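Local coordinates for putative glucosidase lplD, ALPHA-GALACTURONIDASE (Bacillus subtilis, PDB 3FEF), which hydrolyses alpha-1,4-linked galacturonate chains such as digalacturonate, releasing alpha-D-galacturonate, as an NAD- and manganese-dependent family 4 glycosidase, at residues S246-L258 with D270-L282. Sequence-based numbering, arbitrary orientation.
With SO4 (sulfate ion), chain E.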
loop_
_atom_site.group_PDB
_atom_site.type_symbol
_atom_site.label_atom_id
_atom_site.label_comp_id
_atom_site.label_asym_id
_atom_site.label_seq_id
_atom_site.Cartn_x
_atom_site.Cartn_y
_atom_site.Cartn_z
ATOM N N SER A 246 -16.322 -42.529 10.665
ATOM C CA SER A 246 -16.875 -41.988 9.428
ATOM C C SER A 246 -15.813 -41.295 8.593
ATOM O O SER A 246 -14.698 -41.064 9.058
ATOM C CB SER A 246 -17.981 -40.998 9.735
ATOM O OG SER A 246 -17.416 -39.749 10.079
ATOM N N VAL A 247 -16.170 -40.958 7.357
ATOM C CA VAL A 247 -15.255 -40.237 6.474
ATOM C C VAL A 247 -14.896 -38.853 7.036
ATOM O O VAL A 247 -13.954 -38.215 6.579
ATOM C CB VAL A 247 -15.836 -40.096 5.051
ATOM C CG1 VAL A 247 -16.354 -41.429 4.570
ATOM C CG2 VAL A 247 -16.937 -39.058 5.009
ATOM N N PHE A 248 -15.627 -38.403 8.049
ATOM C CA PHE A 248 -15.392 -37.074 8.603
ATOM C C PHE A 248 -14.373 -37.045 9.733
ATOM O O PHE A 248 -13.917 -35.972 10.127
ATOM C CB PHE A 248 -16.706 -36.454 9.063
ATOM C CG PHE A 248 -17.670 -36.226 7.949
ATOM C CD1 PHE A 248 -17.410 -35.263 6.985
ATOM C CD2 PHE A 248 -18.826 -36.980 7.848
ATOM C CE1 PHE A 248 -18.289 -35.048 5.950
ATOM C CE2 PHE A 248 -19.723 -36.764 6.809
ATOM C CZ PHE A 248 -19.454 -35.808 5.855
ATOM N N CYS A 249 -14.000 -38.221 10.228
ATOM C CA CYS A 249 -13.191 -38.322 11.438
ATOM C C CYS A 249 -11.705 -38.497 11.177
ATOM O O CYS A 249 -11.292 -38.854 10.082
ATOM C CB CYS A 249 -13.666 -39.508 12.276
ATOM S SG CYS A 249 -15.329 -39.318 12.903
ATOM N N SER A 250 -10.895 -38.279 12.202
ATOM C CA SER A 250 -9.463 -38.436 12.027
ATOM C C SER A 250 -8.805 -38.571 13.379
ATOM O O SER A 250 -9.465 -38.476 14.399
ATOM C CB SER A 250 -8.881 -37.222 11.295
ATOM O OG SER A 250 -8.287 -36.303 12.210
ATOM N N ALA A 251 -7.505 -38.808 13.382
ATOM C CA ALA A 251 -6.741 -38.756 14.614
ATOM C C ALA A 251 -5.754 -37.575 14.597
ATOM O O ALA A 251 -4.766 -37.586 15.317
ATOM C CB ALA A 251 -5.998 -40.084 14.840
ATOM N N HIS A 252 -6.007 -36.581 13.748
ATOM C CA HIS A 252 -5.221 -35.347 13.764
ATOM C C HIS A 252 -3.729 -35.502 13.461
ATOM O O HIS A 252 -2.936 -34.610 13.781
ATOM C CB HIS A 252 -5.398 -34.671 15.111
ATOM C CG HIS A 252 -6.827 -34.534 15.501
ATOM N ND1 HIS A 252 -7.465 -35.448 16.314
ATOM C CD2 HIS A 252 -7.766 -33.624 15.143
ATOM C CE1 HIS A 252 -8.725 -35.084 16.470
ATOM N NE2 HIS A 252 -8.933 -33.982 15.772
ATOM N N ARG A 253 -3.344 -36.633 12.873
ATOM C CA ARG A 253 -1.963 -36.837 12.453
ATOM C C ARG A 253 -1.498 -35.772 11.463
ATOM O O ARG A 253 -0.338 -35.356 11.487
ATOM C CB ARG A 253 -1.781 -38.231 11.846
ATOM C CG ARG A 253 -1.901 -39.348 12.892
ATOM C CD ARG A 253 -1.027 -40.548 12.535
ATOM N NE ARG A 253 0.393 -40.225 12.593
ATOM C CZ ARG A 253 1.244 -40.526 11.619
ATOM N NH1 ARG A 253 0.803 -41.164 10.539
ATOM N NH2 ARG A 253 2.524 -40.215 11.729
ATOM N N VAL A 254 -2.395 -35.349 10.580
ATOM C CA VAL A 254 -2.027 -34.357 9.577
ATOM C C VAL A 254 -1.792 -33.003 10.256
ATOM O O VAL A 254 -0.830 -32.302 9.948
ATOM C CB VAL A 254 -3.097 -34.210 8.471
ATOM C CG1 VAL A 254 -2.679 -33.093 7.478
ATOM C CG2 VAL A 254 -3.303 -35.547 7.725
ATOM N N ALA A 255 -2.666 -32.648 11.195
ATOM C CA ALA A 255 -2.509 -31.419 11.943
ATOM C C ALA A 255 -1.221 -31.416 12.765
ATOM O O ALA A 255 -0.544 -30.390 12.852
ATOM C CB ALA A 255 -3.733 -31.167 12.850
ATOM N N PHE A 256 -0.891 -32.545 13.390
ATOM C CA PHE A 256 0.350 -32.610 14.168
ATOM C C PHE A 256 1.557 -32.459 13.264
ATOM O O PHE A 256 2.528 -31.802 13.624
ATOM C CB PHE A 256 0.460 -33.908 14.984
ATOM C CG PHE A 256 -0.570 -34.025 16.065
ATOM C CD1 PHE A 256 -0.933 -32.914 16.816
ATOM C CD2 PHE A 256 -1.176 -35.238 16.342
ATOM C CE1 PHE A 256 -1.896 -33.010 17.816
ATOM C CE2 PHE A 256 -2.143 -35.339 17.353
ATOM C CZ PHE A 256 -2.501 -34.229 18.084
ATOM N N ASP A 257 1.489 -33.069 12.092
ATOM C CA ASP A 257 2.597 -33.030 11.154
ATOM C C ASP A 257 2.824 -31.599 10.639
ATOM O O ASP A 257 3.950 -31.147 10.565
ATOM C CB ASP A 257 2.334 -34.000 9.995
ATOM C CG ASP A 257 3.545 -34.180 9.087
ATOM O OD1 ASP A 257 4.533 -34.775 9.554
ATOM O OD2 ASP A 257 3.506 -33.734 7.905
ATOM N N LEU A 258 1.749 -30.889 10.295
ATOM C CA LEU A 258 1.861 -29.499 9.846
ATOM C C LEU A 258 2.354 -28.608 10.965
ATOM O O LEU A 258 3.170 -27.714 10.728
ATOM C CB LEU A 258 0.528 -28.970 9.335
ATOM C CG LEU A 258 -0.037 -29.795 8.180
ATOM C CD1 LEU A 258 -1.230 -29.121 7.560
ATOM C CD2 LEU A 258 1.024 -30.050 7.141
ATOM N N ASP A 270 -8.197 -32.731 9.046
ATOM C CA ASP A 270 -7.151 -33.341 8.253
ATOM C C ASP A 270 -7.549 -33.476 6.763
ATOM O O ASP A 270 -6.752 -33.211 5.860
ATOM C CB ASP A 270 -6.780 -34.705 8.869
ATOM C CG ASP A 270 -5.845 -34.572 10.082
ATOM O OD1 ASP A 270 -5.804 -33.486 10.713
ATOM O OD2 ASP A 270 -5.116 -35.545 10.398
ATOM N N ARG A 271 -8.791 -33.864 6.515
ATOM C CA ARG A 271 -9.262 -34.095 5.157
ATOM C C ARG A 271 -9.222 -32.819 4.298
ATOM O O ARG A 271 -9.109 -32.892 3.079
ATOM C CB ARG A 271 -10.676 -34.689 5.188
ATOM C CG ARG A 271 -11.678 -33.804 5.948
ATOM C CD ARG A 271 -12.961 -34.533 6.308
ATOM N NE ARG A 271 -13.757 -34.878 5.138
ATOM C CZ ARG A 271 -14.795 -34.173 4.689
ATOM N NH1 ARG A 271 -15.464 -34.583 3.617
ATOM N NH2 ARG A 271 -15.168 -33.059 5.298
ATOM N N HIS A 272 -9.329 -31.656 4.926
ATOM C CA HIS A 272 -9.283 -30.393 4.189
ATOM C C HIS A 272 -7.862 -29.888 4.050
ATOM O O HIS A 272 -7.475 -29.421 2.985
ATOM C CB HIS A 272 -10.129 -29.326 4.875
ATOM C CG HIS A 272 -11.597 -29.563 4.753
ATOM N ND1 HIS A 272 -12.409 -29.781 5.846
ATOM C CD2 HIS A 272 -12.399 -29.634 3.665
ATOM C CE1 HIS A 272 -13.650 -29.972 5.437
ATOM N NE2 HIS A 272 -13.674 -29.873 4.118
ATOM N N LEU A 273 -7.093 -29.982 5.133
ATOM C CA LEU A 273 -5.715 -29.522 5.149
ATOM C C LEU A 273 -4.940 -30.256 4.086
ATOM O O LEU A 273 -4.084 -29.682 3.402
ATOM C CB LEU A 273 -5.069 -29.819 6.513
ATOM C CG LEU A 273 -5.565 -29.025 7.733
ATOM C CD1 LEU A 273 -4.977 -29.585 9.046
ATOM C CD2 LEU A 273 -5.280 -27.503 7.587
ATOM N N ALA A 274 -5.228 -31.547 3.980
ATOM C CA ALA A 274 -4.473 -32.433 3.105
ATOM C C ALA A 274 -4.469 -31.973 1.646
ATOM O O ALA A 274 -3.594 -32.338 0.895
ATOM C CB ALA A 274 -5.004 -33.858 3.203
ATOM N N GLU A 275 -5.430 -31.159 1.240
ATOM C CA GLU A 275 -5.509 -30.813 -0.175
ATOM C C GLU A 275 -4.686 -29.575 -0.562
ATOM O O GLU A 275 -4.587 -29.248 -1.752
ATOM C CB GLU A 275 -6.967 -30.606 -0.572
ATOM C CG GLU A 275 -7.899 -31.666 -0.004
ATOM C CD GLU A 275 -9.194 -31.750 -0.776
ATOM O OE1 GLU A 275 -10.056 -30.852 -0.610
ATOM O OE2 GLU A 275 -9.341 -32.712 -1.560
ATOM N N PHE A 276 -4.116 -28.885 0.430
ATOM C CA PHE A 276 -3.478 -27.579 0.180
ATOM C C PHE A 276 -1.974 -27.637 -0.037
ATOM O O PHE A 276 -1.388 -26.643 -0.445
ATOM C CB PHE A 276 -3.773 -26.575 1.309
ATOM C CG PHE A 276 -5.157 -25.996 1.253
ATOM C CD1 PHE A 276 -5.381 -24.758 0.689
ATOM C CD2 PHE A 276 -6.232 -26.699 1.766
ATOM C CE1 PHE A 276 -6.636 -24.232 0.643
ATOM C CE2 PHE A 276 -7.502 -26.183 1.698
ATOM C CZ PHE A 276 -7.706 -24.945 1.140
ATOM N N LEU A 277 -1.346 -28.774 0.251
ATOM C CA LEU A 277 0.110 -28.866 0.163
ATOM C C LEU A 277 0.640 -30.226 -0.202
ATOM O O LEU A 277 -0.059 -31.217 -0.097
ATOM C CB LEU A 277 0.791 -28.409 1.459
ATOM C CG LEU A 277 0.121 -28.528 2.828
ATOM C CD1 LEU A 277 -0.545 -29.871 3.044
ATOM C CD2 LEU A 277 1.177 -28.238 3.899
ATOM N N PRO A 278 1.909 -30.270 -0.632
ATOM C CA PRO A 278 2.601 -31.530 -0.888
ATOM C C PRO A 278 2.669 -32.363 0.389
ATOM O O PRO A 278 2.957 -31.829 1.464
ATOM C CB PRO A 278 4.025 -31.076 -1.268
ATOM C CG PRO A 278 3.868 -29.684 -1.730
ATOM C CD PRO A 278 2.770 -29.105 -0.886
ATOM N N GLY A 279 2.417 -33.657 0.271
ATOM C CA GLY A 279 2.590 -34.568 1.389
ATOM C C GLY A 279 2.247 -35.982 0.967
ATOM O O GLY A 279 1.730 -36.192 -0.120
ATOM N N PRO A 280 2.546 -36.961 1.829
ATOM C CA PRO A 280 2.126 -38.340 1.587
ATOM C C PRO A 280 0.641 -38.527 1.860
ATOM O O PRO A 280 0.093 -39.594 1.579
ATOM C CB PRO A 280 2.929 -39.142 2.618
ATOM C CG PRO A 280 3.308 -38.144 3.688
ATOM C CD PRO A 280 3.473 -36.841 2.970
ATOM N N TYR A 281 -0.005 -37.485 2.380
ATOM C CA TYR A 281 -1.345 -37.614 2.972
ATOM C C TYR A 281 -2.411 -38.264 2.100
ATOM O O TYR A 281 -3.059 -39.226 2.514
ATOM C CB TYR A 281 -1.862 -36.245 3.412
ATOM C CG TYR A 281 -0.835 -35.418 4.151
ATOM C CD1 TYR A 281 -0.156 -35.939 5.258
ATOM C CD2 TYR A 281 -0.534 -34.127 3.745
ATOM C CE1 TYR A 281 0.773 -35.183 5.943
ATOM C CE2 TYR A 281 0.407 -33.365 4.426
ATOM C CZ TYR A 281 1.050 -33.894 5.522
ATOM O OH TYR A 281 1.987 -33.140 6.193
ATOM N N LEU A 282 -2.613 -37.714 0.911
ATOM C CA LEU A 282 -3.744 -38.089 0.063
ATOM C C LEU A 282 -3.576 -39.475 -0.544
ATOM O O LEU A 282 -4.549 -40.105 -0.936
ATOM C CB LEU A 282 -3.943 -37.058 -1.048
ATOM C CG LEU A 282 -4.528 -35.716 -0.604
ATOM C CD1 LEU A 282 -4.618 -34.751 -1.795
ATOM C CD2 LEU A 282 -5.900 -35.936 0.030
HETATM S S SO4 E . -18.582 -31.976 3.479
HETATM O O1 SO4 E . -19.611 -32.555 4.337
HETATM O O2 SO4 E . -17.622 -32.992 3.064
HETATM O O3 SO4 E . -17.897 -30.930 4.225
HETATM O O4 SO4 E . -19.207 -31.388 2.303
HETATM O O HOH W 1 -12.924 -37.230 3.782
#
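Val254 lays its CG1 methyl over the centre of the Tyr281 ring, a CH-pi contact 4.2 Å from CG1 to the ring centroid and almost on the ring normal; with CG1 anti to the backbone N (chi1 177°), the other methyl, CG2, lies against the Asp270 carboxylate. Asp270 illustrates how one buried acid can receive the first turn of a helix. Its OD2 accepts Val254 N at 2.7 Å and its OD1 accepts Ala255 N in a longer bond of 3.3 Å, both N-H groups arriving from above the carboxylate plane. An asparagine here would keep the shape but would probably leave one of these two amides without an acceptor, besides removing the negative charge near the N-terminus of helix 253-262. One turn further along the helix, Leu258 wedges between Leu273, Leu277 and Tyr281, meeting Leu277 tip to tip (CD2 to CD2, 3.7 Å). Tyr281 OH donates to Asp257 OD2, near the ring plane, in a modelled bond of only 2.4 Å, a length too short to take at face value, with the carboxylate turned 77° from the ring; Arg425 of a neighbouring subunit binds both side chains, forming a salt bridge with Asp257. At the far end Phe248 sets CD1 over a face of the Arg271 guanidinium, 3.6 Å from CZ, the two planes 75° apart. A water links Arg271 NE to Val247 O, while NH1 binds sulfate O2 at 2.7 Å in a nearly straight bond. Arg298 also grips this sulfate, probably from the crystallisation liquor. With the magnesium ion and His170, the proton donor by similarity, each about 7 Å from the Arg271 side chain, this anion site is consistent with the edge of a family 4 glycosidase active-site pocket.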